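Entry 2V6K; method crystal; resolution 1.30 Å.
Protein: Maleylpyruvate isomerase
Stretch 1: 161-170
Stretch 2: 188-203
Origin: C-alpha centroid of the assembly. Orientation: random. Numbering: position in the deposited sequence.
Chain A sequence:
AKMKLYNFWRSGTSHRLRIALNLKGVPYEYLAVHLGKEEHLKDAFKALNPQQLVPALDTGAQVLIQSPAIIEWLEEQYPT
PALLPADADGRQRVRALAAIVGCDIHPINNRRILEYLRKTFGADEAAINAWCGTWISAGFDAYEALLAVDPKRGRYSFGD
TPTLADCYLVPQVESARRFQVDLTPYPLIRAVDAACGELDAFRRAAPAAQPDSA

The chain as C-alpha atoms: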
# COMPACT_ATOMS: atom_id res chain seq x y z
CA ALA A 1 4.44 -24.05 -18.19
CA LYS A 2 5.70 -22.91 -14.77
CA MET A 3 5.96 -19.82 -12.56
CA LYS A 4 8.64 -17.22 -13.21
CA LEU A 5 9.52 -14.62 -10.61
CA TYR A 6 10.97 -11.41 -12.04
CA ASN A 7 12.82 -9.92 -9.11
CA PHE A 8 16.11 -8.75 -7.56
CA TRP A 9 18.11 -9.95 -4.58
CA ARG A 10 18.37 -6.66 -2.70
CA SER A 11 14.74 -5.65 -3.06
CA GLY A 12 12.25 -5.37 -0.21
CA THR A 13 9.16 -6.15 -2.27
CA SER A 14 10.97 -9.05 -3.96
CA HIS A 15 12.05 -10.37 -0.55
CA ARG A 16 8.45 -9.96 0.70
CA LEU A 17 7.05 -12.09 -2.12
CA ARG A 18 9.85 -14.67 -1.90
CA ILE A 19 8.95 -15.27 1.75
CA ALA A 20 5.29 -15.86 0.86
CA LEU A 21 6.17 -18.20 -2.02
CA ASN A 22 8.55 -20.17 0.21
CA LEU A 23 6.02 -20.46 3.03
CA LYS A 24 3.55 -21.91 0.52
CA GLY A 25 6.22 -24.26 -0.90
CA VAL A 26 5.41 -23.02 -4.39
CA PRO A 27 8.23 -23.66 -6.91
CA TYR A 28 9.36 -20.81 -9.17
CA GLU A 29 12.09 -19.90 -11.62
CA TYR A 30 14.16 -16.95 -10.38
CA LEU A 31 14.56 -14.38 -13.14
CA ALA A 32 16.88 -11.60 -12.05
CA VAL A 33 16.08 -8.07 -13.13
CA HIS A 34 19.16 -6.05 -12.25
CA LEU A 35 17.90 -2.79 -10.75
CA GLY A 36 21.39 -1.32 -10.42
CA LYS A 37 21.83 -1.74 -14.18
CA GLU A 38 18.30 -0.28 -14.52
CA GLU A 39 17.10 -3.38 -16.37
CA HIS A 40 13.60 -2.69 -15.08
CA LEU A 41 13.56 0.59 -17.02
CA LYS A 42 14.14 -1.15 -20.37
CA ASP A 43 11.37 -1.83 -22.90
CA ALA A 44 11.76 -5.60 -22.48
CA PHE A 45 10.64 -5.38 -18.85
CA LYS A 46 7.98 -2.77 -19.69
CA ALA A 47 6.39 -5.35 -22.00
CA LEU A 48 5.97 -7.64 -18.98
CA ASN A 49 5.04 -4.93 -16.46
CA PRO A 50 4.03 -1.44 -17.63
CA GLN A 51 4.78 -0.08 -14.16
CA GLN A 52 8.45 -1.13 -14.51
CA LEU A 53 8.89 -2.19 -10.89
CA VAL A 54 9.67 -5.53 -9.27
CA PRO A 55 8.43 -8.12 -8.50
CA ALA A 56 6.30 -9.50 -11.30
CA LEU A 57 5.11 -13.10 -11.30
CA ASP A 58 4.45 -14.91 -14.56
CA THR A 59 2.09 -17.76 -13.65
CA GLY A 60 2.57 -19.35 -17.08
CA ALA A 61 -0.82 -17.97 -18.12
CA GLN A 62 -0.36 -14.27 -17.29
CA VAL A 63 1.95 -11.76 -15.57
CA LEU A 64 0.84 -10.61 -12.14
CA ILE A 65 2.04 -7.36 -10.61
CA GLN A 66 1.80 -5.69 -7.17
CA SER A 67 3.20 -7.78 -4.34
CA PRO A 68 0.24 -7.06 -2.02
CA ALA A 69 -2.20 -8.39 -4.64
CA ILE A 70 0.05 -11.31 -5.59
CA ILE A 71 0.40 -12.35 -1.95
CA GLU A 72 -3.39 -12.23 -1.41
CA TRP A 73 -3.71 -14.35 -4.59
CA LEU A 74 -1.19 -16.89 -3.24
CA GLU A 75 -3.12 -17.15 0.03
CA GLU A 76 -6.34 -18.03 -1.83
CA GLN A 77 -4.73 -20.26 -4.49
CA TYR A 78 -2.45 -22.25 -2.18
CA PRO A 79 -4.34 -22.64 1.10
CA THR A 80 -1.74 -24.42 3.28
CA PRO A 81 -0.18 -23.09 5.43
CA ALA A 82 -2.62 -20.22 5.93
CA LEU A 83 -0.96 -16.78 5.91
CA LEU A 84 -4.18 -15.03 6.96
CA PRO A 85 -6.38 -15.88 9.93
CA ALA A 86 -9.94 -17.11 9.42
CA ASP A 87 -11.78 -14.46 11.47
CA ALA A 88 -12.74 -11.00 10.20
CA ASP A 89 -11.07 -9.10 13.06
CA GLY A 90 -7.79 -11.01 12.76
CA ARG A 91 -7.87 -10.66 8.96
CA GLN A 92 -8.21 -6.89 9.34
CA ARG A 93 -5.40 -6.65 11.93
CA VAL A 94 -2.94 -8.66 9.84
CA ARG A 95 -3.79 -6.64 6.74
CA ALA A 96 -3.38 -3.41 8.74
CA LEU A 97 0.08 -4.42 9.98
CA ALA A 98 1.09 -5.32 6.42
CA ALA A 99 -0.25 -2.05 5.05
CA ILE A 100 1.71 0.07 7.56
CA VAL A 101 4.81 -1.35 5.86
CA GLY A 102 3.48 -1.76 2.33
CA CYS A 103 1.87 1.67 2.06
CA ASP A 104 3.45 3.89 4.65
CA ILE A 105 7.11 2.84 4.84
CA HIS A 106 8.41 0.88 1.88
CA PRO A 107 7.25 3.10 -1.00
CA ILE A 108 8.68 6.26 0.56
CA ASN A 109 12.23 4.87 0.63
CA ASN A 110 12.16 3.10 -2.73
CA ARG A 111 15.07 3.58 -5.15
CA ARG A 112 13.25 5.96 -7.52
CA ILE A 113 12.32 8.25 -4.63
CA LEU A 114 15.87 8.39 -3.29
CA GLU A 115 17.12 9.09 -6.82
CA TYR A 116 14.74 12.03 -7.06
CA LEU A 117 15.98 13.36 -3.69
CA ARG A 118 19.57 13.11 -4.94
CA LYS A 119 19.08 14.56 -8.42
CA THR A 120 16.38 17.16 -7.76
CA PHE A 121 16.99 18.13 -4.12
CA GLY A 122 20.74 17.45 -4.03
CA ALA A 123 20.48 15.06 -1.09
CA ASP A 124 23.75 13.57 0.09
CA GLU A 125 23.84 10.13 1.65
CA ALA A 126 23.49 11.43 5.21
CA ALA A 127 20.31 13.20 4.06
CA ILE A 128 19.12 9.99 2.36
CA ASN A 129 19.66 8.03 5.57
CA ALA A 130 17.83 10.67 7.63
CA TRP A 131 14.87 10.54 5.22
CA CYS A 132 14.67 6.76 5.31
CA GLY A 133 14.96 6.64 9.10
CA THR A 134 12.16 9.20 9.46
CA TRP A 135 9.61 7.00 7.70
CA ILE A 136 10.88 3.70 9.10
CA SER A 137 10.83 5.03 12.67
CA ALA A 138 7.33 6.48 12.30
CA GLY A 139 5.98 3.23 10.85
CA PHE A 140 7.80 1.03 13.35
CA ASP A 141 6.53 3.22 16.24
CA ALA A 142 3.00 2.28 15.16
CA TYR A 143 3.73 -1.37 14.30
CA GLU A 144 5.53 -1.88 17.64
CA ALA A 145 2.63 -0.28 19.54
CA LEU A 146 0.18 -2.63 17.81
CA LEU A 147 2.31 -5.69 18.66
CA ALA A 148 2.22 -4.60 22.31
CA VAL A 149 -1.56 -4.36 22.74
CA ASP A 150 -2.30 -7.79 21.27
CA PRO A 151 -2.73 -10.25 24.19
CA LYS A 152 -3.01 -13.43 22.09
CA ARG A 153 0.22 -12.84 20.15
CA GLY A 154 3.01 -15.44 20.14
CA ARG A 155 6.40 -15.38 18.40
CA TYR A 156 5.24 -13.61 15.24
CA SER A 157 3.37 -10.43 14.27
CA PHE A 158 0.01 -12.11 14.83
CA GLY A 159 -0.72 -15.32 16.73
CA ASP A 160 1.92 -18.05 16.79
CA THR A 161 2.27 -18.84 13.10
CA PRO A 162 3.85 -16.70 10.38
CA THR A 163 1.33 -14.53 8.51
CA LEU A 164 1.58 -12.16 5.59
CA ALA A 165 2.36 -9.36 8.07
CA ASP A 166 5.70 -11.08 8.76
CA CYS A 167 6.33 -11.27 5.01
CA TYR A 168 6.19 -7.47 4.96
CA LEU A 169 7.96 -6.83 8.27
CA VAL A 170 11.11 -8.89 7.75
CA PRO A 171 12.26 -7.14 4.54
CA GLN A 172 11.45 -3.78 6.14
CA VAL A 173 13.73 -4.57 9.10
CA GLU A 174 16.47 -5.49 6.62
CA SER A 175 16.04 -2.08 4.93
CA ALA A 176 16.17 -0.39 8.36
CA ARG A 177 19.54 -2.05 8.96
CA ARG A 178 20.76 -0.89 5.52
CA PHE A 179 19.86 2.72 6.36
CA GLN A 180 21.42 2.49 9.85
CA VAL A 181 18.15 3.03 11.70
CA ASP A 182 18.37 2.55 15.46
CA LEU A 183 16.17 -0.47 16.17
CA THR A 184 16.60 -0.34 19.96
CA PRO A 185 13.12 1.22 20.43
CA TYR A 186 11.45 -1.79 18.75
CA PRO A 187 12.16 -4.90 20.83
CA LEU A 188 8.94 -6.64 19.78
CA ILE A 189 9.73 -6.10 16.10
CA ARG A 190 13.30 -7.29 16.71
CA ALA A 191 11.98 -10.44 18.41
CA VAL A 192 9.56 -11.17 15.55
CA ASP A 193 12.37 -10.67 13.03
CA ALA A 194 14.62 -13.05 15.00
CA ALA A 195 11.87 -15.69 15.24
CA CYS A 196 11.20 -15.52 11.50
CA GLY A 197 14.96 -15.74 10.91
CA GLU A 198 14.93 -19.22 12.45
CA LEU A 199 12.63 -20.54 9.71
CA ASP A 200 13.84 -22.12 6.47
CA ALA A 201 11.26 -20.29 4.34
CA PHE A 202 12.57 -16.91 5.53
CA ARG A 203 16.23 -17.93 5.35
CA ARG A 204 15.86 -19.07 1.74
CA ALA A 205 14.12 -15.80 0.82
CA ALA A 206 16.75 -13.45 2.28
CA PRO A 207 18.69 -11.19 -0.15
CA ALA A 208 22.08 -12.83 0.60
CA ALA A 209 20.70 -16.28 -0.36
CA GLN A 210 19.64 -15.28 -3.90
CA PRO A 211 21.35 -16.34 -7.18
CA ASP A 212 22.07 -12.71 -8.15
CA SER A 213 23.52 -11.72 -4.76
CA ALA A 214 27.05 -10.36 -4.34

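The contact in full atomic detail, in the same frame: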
# COMPACT_ATOMS: atom_id res chain seq x y z
N THR A 161 1.81 -18.37 14.40
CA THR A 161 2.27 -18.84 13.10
C THR A 161 2.63 -17.63 12.24
O THR A 161 2.09 -16.54 12.43
CB THR A 161 1.19 -19.68 12.36
OG1 THR A 161 0.04 -18.86 12.12
CG2 THR A 161 0.79 -20.91 13.18
N PRO A 162 3.57 -17.81 11.29
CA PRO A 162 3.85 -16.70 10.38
C PRO A 162 2.61 -16.33 9.57
O PRO A 162 1.83 -17.20 9.19
CB PRO A 162 4.94 -17.25 9.46
CG PRO A 162 5.56 -18.36 10.25
CD PRO A 162 4.44 -18.97 11.03
N THR A 163 2.43 -15.04 9.33
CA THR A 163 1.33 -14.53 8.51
C THR A 163 1.90 -13.59 7.46
O THR A 163 3.11 -13.30 7.45
CB THR A 163 0.28 -13.76 9.34
OG1 THR A 163 0.89 -12.62 9.95
CG2 THR A 163 -0.36 -14.66 10.40
N LEU A 164 1.05 -13.08 6.58
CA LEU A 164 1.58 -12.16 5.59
C LEU A 164 2.17 -10.89 6.20
O LEU A 164 3.04 -10.27 5.60
CB LEU A 164 0.61 -11.87 4.43
CG LEU A 164 -0.77 -11.27 4.61
CD1 LEU A 164 -0.70 -9.78 4.91
CD2 LEU A 164 -1.57 -11.53 3.33
N ALA A 165 1.75 -10.52 7.41
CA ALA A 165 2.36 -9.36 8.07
C ALA A 165 3.87 -9.56 8.24
O ALA A 165 4.66 -8.65 8.01
CB ALA A 165 1.70 -9.05 9.41
N ASP A 166 4.28 -10.78 8.60
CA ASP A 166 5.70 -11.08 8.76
C ASP A 166 6.44 -11.02 7.43
O ASP A 166 7.62 -10.66 7.39
CB ASP A 166 5.89 -12.46 9.39
CG ASP A 166 5.18 -12.59 10.71
OD1 ASP A 166 5.42 -11.75 11.60
OD2 ASP A 166 4.40 -13.55 10.85
N CYS A 167 5.75 -11.37 6.35
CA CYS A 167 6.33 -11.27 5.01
C CYS A 167 6.69 -9.84 4.67
O CYS A 167 7.68 -9.60 3.98
CB CYS A 167 5.38 -11.82 3.94
SG CYS A 167 4.99 -13.56 4.10
N TYR A 168 5.89 -8.89 5.16
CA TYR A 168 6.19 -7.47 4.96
C TYR A 168 7.21 -6.95 5.97
O TYR A 168 8.08 -6.15 5.61
CB TYR A 168 4.92 -6.63 5.10
CG TYR A 168 3.92 -6.68 3.97
CD1 TYR A 168 3.63 -5.53 3.23
CD2 TYR A 168 3.20 -7.84 3.69
CE1 TYR A 168 2.68 -5.54 2.23
CE2 TYR A 168 2.23 -7.86 2.68
CZ TYR A 168 1.97 -6.70 1.96
OH TYR A 168 1.01 -6.68 0.99
N LEU A 169 7.11 -7.38 7.22
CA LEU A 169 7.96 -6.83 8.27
C LEU A 169 9.43 -7.17 8.09
O LEU A 169 10.30 -6.29 8.22
CB LEU A 169 7.48 -7.28 9.66
CG LEU A 169 8.31 -6.73 10.83
CD1 LEU A 169 8.12 -5.22 10.97
CD2 LEU A 169 7.95 -7.46 12.12
N VAL A 170 9.72 -8.43 7.81
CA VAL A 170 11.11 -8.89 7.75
C VAL A 170 11.96 -8.10 6.73
O VAL A 170 13.03 -7.61 7.08
CB VAL A 170 11.19 -10.43 7.62
CG1 VAL A 170 12.58 -10.88 7.22
CG2 VAL A 170 10.79 -11.07 8.94
N LEU A 188 9.92 -5.64 20.21
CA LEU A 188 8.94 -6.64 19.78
C LEU A 188 9.14 -6.96 18.31
O LEU A 188 9.14 -8.13 17.92
CB LEU A 188 7.51 -6.20 20.09
CG LEU A 188 7.21 -5.91 21.58
CD1 LEU A 188 5.77 -5.44 21.75
CD2 LEU A 188 7.49 -7.10 22.49
N ILE A 189 9.37 -5.93 17.50
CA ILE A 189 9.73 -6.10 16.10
C ILE A 189 11.03 -6.90 15.97
O ILE A 189 11.11 -7.84 15.17
CB ILE A 189 9.83 -4.74 15.38
CG1 ILE A 189 8.42 -4.18 15.12
CG2 ILE A 189 10.62 -4.84 14.08
CD1 ILE A 189 8.40 -2.75 14.59
N ARG A 190 12.03 -6.57 16.78
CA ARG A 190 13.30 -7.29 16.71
C ARG A 190 13.11 -8.77 17.05
O ARG A 190 13.70 -9.64 16.40
CB ARG A 190 14.35 -6.65 17.62
CG ARG A 190 14.93 -5.36 17.04
CD ARG A 190 16.07 -4.81 17.89
NE ARG A 190 15.63 -4.04 19.06
CZ ARG A 190 15.66 -4.46 20.32
NH1 ARG A 190 16.10 -5.68 20.62
NH2 ARG A 190 15.25 -3.66 21.30
N ALA A 191 12.25 -9.06 18.03
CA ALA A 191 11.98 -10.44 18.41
C ALA A 191 11.23 -11.20 17.31
O ALA A 191 11.53 -12.36 17.05
CB ALA A 191 11.23 -10.51 19.73
N VAL A 192 10.28 -10.54 16.66
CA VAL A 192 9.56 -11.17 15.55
C VAL A 192 10.53 -11.47 14.40
O VAL A 192 10.52 -12.57 13.83
CB VAL A 192 8.39 -10.30 15.04
CG1 VAL A 192 7.83 -10.86 13.73
CG2 VAL A 192 7.31 -10.20 16.09
N ASP A 193 11.37 -10.49 14.07
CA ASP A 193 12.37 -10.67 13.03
C ASP A 193 13.29 -11.86 13.34
O ASP A 193 13.57 -12.67 12.47
CB ASP A 193 13.18 -9.39 12.84
CG ASP A 193 14.21 -9.51 11.75
OD1 ASP A 193 13.83 -9.72 10.59
OD2 ASP A 193 15.41 -9.42 12.07
N ALA A 194 13.74 -11.95 14.59
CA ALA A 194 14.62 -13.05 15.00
C ALA A 194 13.91 -14.40 14.88
O ALA A 194 14.50 -15.38 14.39
CB ALA A 194 15.13 -12.82 16.41
N ALA A 195 12.66 -14.46 15.32
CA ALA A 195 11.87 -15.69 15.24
C ALA A 195 11.68 -16.14 13.79
O ALA A 195 11.86 -17.31 13.47
CB ALA A 195 10.53 -15.53 15.95
N CYS A 196 11.33 -15.20 12.91
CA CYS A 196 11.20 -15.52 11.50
C CYS A 196 12.52 -15.99 10.91
O CYS A 196 12.55 -16.90 10.08
CB CYS A 196 10.68 -14.31 10.72
SG CYS A 196 8.99 -13.85 11.12
N GLY A 197 13.62 -15.40 11.38
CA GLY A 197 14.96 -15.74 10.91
C GLY A 197 15.39 -17.16 11.22
O GLY A 197 16.37 -17.64 10.65
N GLU A 198 14.66 -17.82 12.11
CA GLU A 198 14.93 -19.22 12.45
C GLU A 198 14.31 -20.20 11.45
O GLU A 198 14.64 -21.39 11.45
CB GLU A 198 14.42 -19.55 13.86
CG GLU A 198 15.09 -18.77 14.98
CD GLU A 198 14.53 -19.11 16.35
OE1 GLU A 198 14.26 -20.30 16.61
OE2 GLU A 198 14.36 -18.19 17.17
N LEU A 199 13.41 -19.69 10.60
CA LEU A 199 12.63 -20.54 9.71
C LEU A 199 13.24 -20.64 8.32
O LEU A 199 13.65 -19.64 7.73
CB LEU A 199 11.19 -20.01 9.60
CG LEU A 199 10.40 -19.87 10.90
CD1 LEU A 199 9.08 -19.18 10.65
CD2 LEU A 199 10.16 -21.23 11.56
N ASP A 200 13.27 -21.86 7.79
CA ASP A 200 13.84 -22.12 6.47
C ASP A 200 13.25 -21.25 5.36
O ASP A 200 13.97 -20.76 4.49
CB ASP A 200 13.70 -23.60 6.11
CG ASP A 200 14.52 -23.98 4.90
OD1 ASP A 200 15.76 -23.87 4.96
OD2 ASP A 200 13.91 -24.39 3.89
N ALA A 201 11.93 -21.05 5.40
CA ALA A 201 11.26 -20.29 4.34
C ALA A 201 11.78 -18.85 4.28
O ALA A 201 11.95 -18.30 3.19
CB ALA A 201 9.75 -20.32 4.52
N PHE A 202 12.02 -18.26 5.45
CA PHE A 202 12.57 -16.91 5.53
C PHE A 202 14.05 -16.90 5.14
O PHE A 202 14.49 -16.04 4.38
CB PHE A 202 12.37 -16.33 6.93
CG PHE A 202 10.96 -15.89 7.22
CD1 PHE A 202 10.60 -14.55 7.10
CD2 PHE A 202 10.00 -16.80 7.65
CE1 PHE A 202 9.30 -14.13 7.38
CE2 PHE A 202 8.69 -16.39 7.93
CZ PHE A 202 8.35 -15.04 7.79
N ARG A 203 14.81 -17.86 5.66
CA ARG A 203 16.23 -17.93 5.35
C ARG A 203 16.47 -18.02 3.85
O ARG A 203 17.33 -17.32 3.31
CB ARG A 203 16.89 -19.10 6.07
CG ARG A 203 16.93 -18.95 7.58
CD ARG A 203 17.55 -20.15 8.25
NE ARG A 203 17.74 -19.90 9.68
CZ ARG A 203 18.39 -20.71 10.51
NH1 ARG A 203 18.94 -21.83 10.06
NH2 ARG A 203 18.50 -20.38 11.79
O HOH W 1 15.15 -8.86 8.44

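Helix 164-170 crosses helix 188-196 steeply, at 103° between their N-to-C directions, with axes 10.1 Å apart at closest approach. A type I turn from C196 to L199 then leads the chain into the helix beginning at D200, which brings F202 against the first stretch as well. T163 caps helix 164-170: its OG1 accepts a weak bond from A165 N (3.4 Å), while D166 OD2 returns to accept from T163 N (2.9 Å).

No direct hydrogen bond joins the stretches; most of the close contacts are between apolar side chains. L169 reaches two branched side chains one helical turn apart, with CD1 4.0 Å from I189 CG2 and CD2 3.8 Å from V192 CG1. V170, compact and branched at CB, sets CG2 3.7 Å from both C196 CB and F202 CE1. The broad F202 ring also spans toward the loop, where its CE2 lies 4.1 Å from P162 CB; P162 and the backbone O of D166 sit at the ring edge. The rigid proline further packs CG 3.6 Å from L199 CD1.

D166 is buried, yet its carboxylate is satisfied: OD2 accepts from T163 N, and OD1 bonds elsewhere in the structure and also lies 3.3 Å from V192 CG1, while CB packs 3.8 Å from C196 SG. One water bridges the stretches, donating to V170 O (2.8 Å) and D193 OD1 (2.7 Å).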